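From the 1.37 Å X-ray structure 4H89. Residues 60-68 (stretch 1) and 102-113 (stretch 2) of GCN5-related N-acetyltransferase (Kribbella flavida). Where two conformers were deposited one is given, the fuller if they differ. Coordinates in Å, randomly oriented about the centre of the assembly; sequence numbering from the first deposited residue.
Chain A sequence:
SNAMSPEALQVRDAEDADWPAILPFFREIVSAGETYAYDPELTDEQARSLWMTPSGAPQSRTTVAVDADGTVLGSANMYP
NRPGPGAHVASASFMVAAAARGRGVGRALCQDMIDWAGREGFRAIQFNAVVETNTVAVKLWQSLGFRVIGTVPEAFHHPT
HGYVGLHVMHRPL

Stretch 1 60-68: SRTTVAVDA
Stretch 2 102-113: GRGVGRALCQDM

Residues 61-66 form an extended strand, with phi between -162° and -102° and psi between 129° and 163°, and residues 105-113 form the first part of a helix that continues beyond the stretch. Gly 104 occupies the N-cap position; its phi/psi of 76°/20° lies where glycine is favoured. Regular i to i+4 bonds follow, from Ala 108 N to Gly 104 O (3.0 Å) through Met 113 N to Leu 109 O (3.0 Å). The helix runs nearly against the strand, at 145° between N-to-C directions, and the axes approach to 8.9 Å. The register is set by Ala 65 and Leu 109, whose CA atoms are 6.7 Å apart. Strand alternation turns the CA-to-CB bonds of Arg 61, Thr 63 and Ala 65 toward the helix, while those of Val 64 and Val 66 point away.

Apolar packing centres on Ala 65. Ala 65 CB lies 3.6 Å from Val 105 CG1 and 4.0 Å from Leu 109 CD2, so the small methyl fits where helix and strand come close. Val 105 (chi1 t) points toward the strand. Leu 109 leaves its backbone sideways, but its m,t rotamer (-72°, 166°) brings its end nearer; Leu 109 CD2 also reaches 3.6 Å from Thr 63 OG1 (chi1 p). All four of these residues are buried in the protein, and the two stretches together bury 290 Å² against each other.

The charged contact lies at the start of the strand. Arg 61 is extended, with chi1 to chi3 all t and chi4 at -111°, which carries its guanidinium to Asp 112 (chi1 t, chi2 84°). Arg 61 NH1 donates to Asp 112 OD2 at 2.8 Å, with an N-H...O angle of 147°, in a salt bridge; the carboxylate oxygen sits at the guanidinium edge, near its plane.

Two waters extend this polar network. One accepts from Arg 61 NH2 (3.0 Å) and donates to Asp 112 OD1 (2.7 Å), so both carboxylate oxygens are tied to the same arginine. A second accepts from Thr 63 OG1 (2.8 Å) and donates to Leu 109 O (2.9 Å) and Asp 112 OD2 (2.8 Å), giving the threonine hydroxyl a partner beside the leucine methyl. Near the other end of the contact, Arg 103 (m,t,p, chi4 -178°) brings NH2 to 4.1 Å from Asp 67 CB (chi1 p, chi2 7°). A separate water links their charged groups, accepting from Arg 103 NH1 (3.1 Å) and donating to Asp 67 OD2 (2.8 Å).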

ATOM      1  N   SER A  60       1.518  -8.347 -14.593  1.00 17.03           N
ATOM      2  CA  SER A  60       0.254  -7.680 -14.273  1.00 15.53           C
ATOM      3  C   SER A  60      -0.749  -8.007 -15.341  1.00 15.09           C
ATOM      4  O   SER A  60      -0.393  -8.366 -16.442  1.00 16.86           O
ATOM      5  CB  SER A  60       0.490  -6.170 -14.240  1.00 18.07           C
ATOM      6  OG  SER A  60       1.360  -5.807 -13.154  1.00 24.77           O
ATOM      7  N   ARG A  61      -2.035  -7.862 -14.990  1.00 13.99           N
ATOM      8  CA  ARG A  61      -3.105  -8.235 -15.898  1.00 13.05           C
ATOM      9  C   ARG A  61      -4.392  -7.586 -15.459  1.00 12.60           C
ATOM     10  O   ARG A  61      -4.580  -7.350 -14.266  1.00 13.15           O
ATOM     11  CB  ARG A  61      -3.224  -9.771 -15.933  1.00 13.28           C
ATOM     12  CG  ARG A  61      -4.378 -10.371 -16.749  1.00 14.89           C
ATOM     13  CD  ARG A  61      -4.149 -11.880 -16.834  1.00 14.23           C
ATOM     14  NE  ARG A  61      -5.221 -12.571 -17.529  1.00 16.02           N
ATOM     15  CZ  ARG A  61      -6.099 -13.389 -16.970  1.00 16.97           C
ATOM     16  NH1 ARG A  61      -6.073 -13.616 -15.680  1.00 19.04           N
ATOM     17  NH2 ARG A  61      -6.987 -13.941 -17.734  1.00 20.99           N
ATOM     18  N   THR A  62      -5.251  -7.283 -16.435  1.00 11.86           N
ATOM     19  CA  THR A  62      -6.624  -6.831 -16.148  1.00 12.30           C
ATOM     20  C   THR A  62      -7.558  -7.731 -16.901  1.00 12.38           C
ATOM     21  O   THR A  62      -7.337  -8.031 -18.080  1.00 13.85           O
ATOM     22  CB  THR A  62      -6.796  -5.374 -16.552  1.00 13.96           C
ATOM     23  OG1 THR A  62      -5.796  -4.585 -15.910  1.00 16.04           O
ATOM     24  CG2 THR A  62      -8.194  -4.841 -16.237  1.00 14.00           C
ATOM     25  N   THR A  63      -8.621  -8.164 -16.222  1.00 13.09           N
ATOM     26  CA  THR A  63      -9.636  -9.029 -16.792  1.00 12.75           C
ATOM     27  C   THR A  63     -11.011  -8.398 -16.720  1.00 12.53           C
ATOM     28  O   THR A  63     -11.223  -7.466 -15.939  1.00 13.33           O
ATOM     29  CB  THR A  63      -9.713 -10.366 -16.057  1.00 13.04           C
ATOM     30  OG1 THR A  63     -10.066 -10.129 -14.703  1.00 13.68           O
ATOM     31  CG2 THR A  63      -8.381 -11.087 -16.123  1.00 13.53           C
ATOM     32  N   VAL A  64     -11.903  -8.951 -17.530  1.00 13.18           N
ATOM     33  CA  VAL A  64     -13.342  -8.669 -17.413  1.00 12.38           C
ATOM     34  C   VAL A  64     -14.079  -9.983 -17.281  1.00 12.59           C
ATOM     35  O   VAL A  64     -13.653 -11.010 -17.836  1.00 13.96           O
ATOM     36  CB  VAL A  64     -13.931  -7.838 -18.563  1.00 14.05           C
ATOM     37  CG1 VAL A  64     -13.469  -6.412 -18.484  1.00 14.80           C
ATOM     38  CG2 VAL A  64     -13.619  -8.470 -19.909  1.00 15.19           C
ATOM     39  N   ALA A  65     -15.210  -9.928 -16.582  1.00 13.08           N
ATOM     40  CA  ALA A  65     -16.197 -11.007 -16.596  1.00 14.20           C
ATOM     41  C   ALA A  65     -17.313 -10.526 -17.539  1.00 13.12           C
ATOM     42  O   ALA A  65     -17.815  -9.406 -17.390  1.00 15.32           O
ATOM     43  CB  ALA A  65     -16.770 -11.186 -15.235  1.00 14.11           C
ATOM     44  N   VAL A  66     -17.681 -11.361 -18.498  1.00 14.34           N
ATOM     45  CA  VAL A  66     -18.645 -11.060 -19.496  1.00 14.78           C
ATOM     46  C   VAL A  66     -19.701 -12.124 -19.589  1.00 17.32           C
ATOM     47  O   VAL A  66     -19.458 -13.290 -19.349  1.00 18.93           O
ATOM     48  CB  VAL A  66     -18.002 -10.872 -20.872  1.00 17.12           C
ATOM     49  CG1 VAL A  66     -17.145  -9.615 -20.945  1.00 19.20           C
ATOM     50  CG2 VAL A  66     -17.287 -12.101 -21.372  1.00 19.08           C
ATOM     51  N   ASP A  67     -20.908 -11.694 -19.937  1.00 17.12           N
ATOM     52  CA  ASP A  67     -21.986 -12.636 -20.190  1.00 19.92           C
ATOM     53  C   ASP A  67     -21.934 -13.116 -21.639  1.00 19.03           C
ATOM     54  O   ASP A  67     -21.046 -12.747 -22.396  1.00 20.43           O
ATOM     55  CB  ASP A  67     -23.356 -12.047 -19.788  1.00 20.71           C
ATOM     56  CG  ASP A  67     -23.860 -10.997 -20.722  1.00 21.73           C
ATOM     57  OD1 ASP A  67     -23.261 -10.728 -21.806  1.00 23.73           O
ATOM     58  OD2 ASP A  67     -24.926 -10.424 -20.321  1.00 29.80           O
ATOM     59  N   ALA A  68     -22.938 -13.897 -22.052  1.00 21.96           N
ATOM     60  CA  ALA A  68     -22.886 -14.510 -23.376  1.00 28.34           C
ATOM     61  C   ALA A  68     -23.112 -13.520 -24.505  1.00 27.39           C
ATOM     62  O   ALA A  68     -22.833 -13.844 -25.643  1.00 34.23           O
ATOM     63  CB  ALA A  68     -23.876 -15.657 -23.477  1.00 30.88           C
ATOM     64  N   GLY A 102     -24.580 -11.403  -6.885  1.00 40.98           N
ATOM     65  CA  GLY A 102     -25.319 -12.657  -6.674  1.00 42.98           C
ATOM     66  C   GLY A 102     -25.305 -13.612  -7.868  1.00 34.76           C
ATOM     67  O   GLY A 102     -26.038 -14.606  -7.869  1.00 44.33           O
ATOM     68  N   ARG A 103     -24.455 -13.343  -8.859  0.50 30.98           N
ATOM     69  CA  ARG A 103     -24.339 -14.215 -10.036  0.50 31.25           C
ATOM     70  C   ARG A 103     -22.990 -14.924 -10.071  0.50 25.82           C
ATOM     71  O   ARG A 103     -22.613 -15.525 -11.094  0.50 30.68           O
ATOM     72  CB  ARG A 103     -24.516 -13.416 -11.319  0.50 32.73           C
ATOM     73  CG  ARG A 103     -25.965 -13.070 -11.646  0.50 37.27           C
ATOM     74  CD  ARG A 103     -26.057 -12.194 -12.884  0.50 39.08           C
ATOM     75  NE  ARG A 103     -25.773 -12.912 -14.127  0.50 34.47           N
ATOM     76  CZ  ARG A 103     -25.770 -12.328 -15.321  0.50 31.40           C
ATOM     77  NH1 ARG A 103     -26.044 -11.036 -15.402  0.50 30.14           N
ATOM     78  NH2 ARG A 103     -25.503 -13.022 -16.421  0.50 35.40           N
ATOM     79  N   GLY A 104     -22.243 -14.838  -8.969  1.00 25.13           N
ATOM     80  CA  GLY A 104     -20.928 -15.496  -8.903  1.00 20.42           C
ATOM     81  C   GLY A 104     -19.770 -14.849  -9.648  1.00 17.68           C
ATOM     82  O   GLY A 104     -18.746 -15.499  -9.929  1.00 18.92           O
ATOM     83  N   VAL A 105     -19.936 -13.573  -9.945  1.00 17.08           N
ATOM     84  CA  VAL A 105     -18.960 -12.874 -10.725  1.00 15.64           C
ATOM     85  C   VAL A 105     -17.682 -12.633  -9.933  1.00 15.52           C
ATOM     86  O   VAL A 105     -16.573 -12.813 -10.466  1.00 16.31           O
ATOM     87  CB  VAL A 105     -19.529 -11.574 -11.332  1.00 16.40           C
ATOM     88  CG1 VAL A 105     -18.462 -10.784 -12.061  1.00 17.09           C
ATOM     89  CG2 VAL A 105     -20.683 -11.864 -12.273  1.00 19.86           C
ATOM     90  N   GLY A 106     -17.811 -12.211  -8.688  1.00 16.55           N
ATOM     91  CA  GLY A 106     -16.662 -12.034  -7.814  1.00 17.10           C
ATOM     92  C   GLY A 106     -15.872 -13.307  -7.673  1.00 15.86           C
ATOM     93  O   GLY A 106     -14.639 -13.283  -7.738  1.00 16.05           O
ATOM     94  N   ARG A 107     -16.568 -14.426  -7.455  0.50 15.59           N
ATOM     95  CA  ARG A 107     -15.880 -15.693  -7.318  0.50 14.34           C
ATOM     96  C   ARG A 107     -15.114 -16.045  -8.586  0.50 14.45           C
ATOM     97  O   ARG A 107     -13.963 -16.482  -8.524  0.50 15.56           O
ATOM     98  CB  ARG A 107     -16.852 -16.828  -6.996  0.50 16.08           C
ATOM     99  CG  ARG A 107     -16.161 -18.143  -6.676  0.50 21.10           C
ATOM    100  CD  ARG A 107     -16.909 -19.390  -7.163  0.50 22.20           C
ATOM    101  NE  ARG A 107     -17.193 -19.369  -8.603  0.50 25.15           N
ATOM    102  CZ  ARG A 107     -16.337 -19.690  -9.586  0.50 21.95           C
ATOM    103  NH1 ARG A 107     -15.088 -20.086  -9.346  0.50 21.95           N
ATOM    104  NH2 ARG A 107     -16.747 -19.609 -10.828  0.50 25.20           N
ATOM    105  N   ALA A 108     -15.745 -15.881  -9.735  1.00 14.56           N
ATOM    106  CA  ALA A 108     -15.114 -16.215 -10.971  1.00 14.33           C
ATOM    107  C   ALA A 108     -13.879 -15.359 -11.196  1.00 14.36           C
ATOM    108  O   ALA A 108     -12.824 -15.854 -11.620  1.00 14.72           O
ATOM    109  CB  ALA A 108     -16.091 -16.051 -12.107  1.00 15.40           C
ATOM    110  N   LEU A 109     -13.998 -14.059 -10.963  1.00 13.46           N
ATOM    111  CA  LEU A 109     -12.851 -13.164 -11.153  1.00 13.69           C
ATOM    112  C   LEU A 109     -11.715 -13.547 -10.216  1.00 13.72           C
ATOM    113  O   LEU A 109     -10.550 -13.529 -10.636  1.00 12.85           O
ATOM    114  CB  LEU A 109     -13.280 -11.712 -10.938  1.00 13.90           C
ATOM    115  CG  LEU A 109     -14.145 -11.046 -11.980  1.00 14.11           C
ATOM    116  CD1 LEU A 109     -14.715  -9.755 -11.401  1.00 15.54           C
ATOM    117  CD2 LEU A 109     -13.325 -10.778 -13.220  1.00 14.46           C
ATOM    118  N   CYS A 110     -12.017 -13.826  -8.961  1.00 13.67           N
ATOM    119  CA  CYS A 110     -10.946 -14.128  -8.022  1.00 12.40           C
ATOM    120  C   CYS A 110     -10.330 -15.491  -8.283  1.00 13.64           C
ATOM    121  O   CYS A 110      -9.119 -15.629  -8.164  1.00 14.44           O
ATOM    122  CB  CYS A 110     -11.462 -14.025  -6.591  1.00 14.17           C
ATOM    123  SG  CYS A 110     -10.143 -14.094  -5.343  1.00 16.87           S
ATOM    124  N   GLN A 111     -11.128 -16.491  -8.610  1.00 13.55           N
ATOM    125  CA  GLN A 111     -10.545 -17.780  -8.950  1.00 13.54           C
ATOM    126  C   GLN A 111      -9.617 -17.665 -10.158  1.00 13.82           C
ATOM    127  O   GLN A 111      -8.539 -18.241 -10.195  1.00 14.14           O
ATOM    128  CB  GLN A 111     -11.615 -18.826  -9.209  1.00 15.09           C
ATOM    129  CG  GLN A 111     -11.044 -20.218  -9.455  1.00 17.46           C
ATOM    130  CD  GLN A 111     -10.295 -20.745  -8.236  1.00 16.97           C
ATOM    131  OE1 GLN A 111     -10.857 -20.779  -7.167  1.00 21.92           O
ATOM    132  NE2 GLN A 111      -9.004 -21.015  -8.371  1.00 19.41           N
ATOM    133  N   ASP A 112     -10.058 -16.934 -11.166  1.00 13.39           N
ATOM    134  CA  ASP A 112      -9.233 -16.706 -12.345  1.00 12.44           C
ATOM    135  C   ASP A 112      -7.918 -16.008 -11.952  1.00 13.53           C
ATOM    136  O   ASP A 112      -6.849 -16.342 -12.458  1.00 13.58           O
ATOM    137  CB  ASP A 112      -9.990 -15.888 -13.400  1.00 13.61           C
ATOM    138  CG  ASP A 112      -9.121 -15.580 -14.588  1.00 15.33           C
ATOM    139  OD1 ASP A 112      -9.006 -16.435 -15.503  1.00 21.00           O
ATOM    140  OD2 ASP A 112      -8.544 -14.483 -14.556  1.00 17.21           O
HETATM  141  N   MSE A 113      -8.001 -15.041 -11.049  1.00 12.91           N
HETATM  142  CA  MSE A 113      -6.813 -14.340 -10.562  1.00 12.27           C
HETATM  143  C   MSE A 113      -5.865 -15.295  -9.808  1.00 13.41           C
HETATM  144  O   MSE A 113      -4.637 -15.241 -10.023  1.00 13.49           O
HETATM  145  CB  MSE A 113      -7.276 -13.158  -9.688  1.00 13.79           C
HETATM  146  CG  MSE A 113      -6.153 -12.302  -9.115  1.00 13.20           C
HETATM  147 SE   MSE A 113      -5.427 -12.954  -7.478  0.95 16.86          SE
HETATM  148  CE  MSE A 113      -3.742 -12.279  -7.741  1.00 19.04           C
TER
HETATM  149  O   HOH W   1      -9.179 -15.990 -18.119  1.00 21.43           O
HETATM  150  O   HOH W   2      -9.553 -12.369 -13.070  1.00 14.39           O
HETATM  151  O   HOH W   3     -26.341  -9.507 -18.057  1.00106.32           O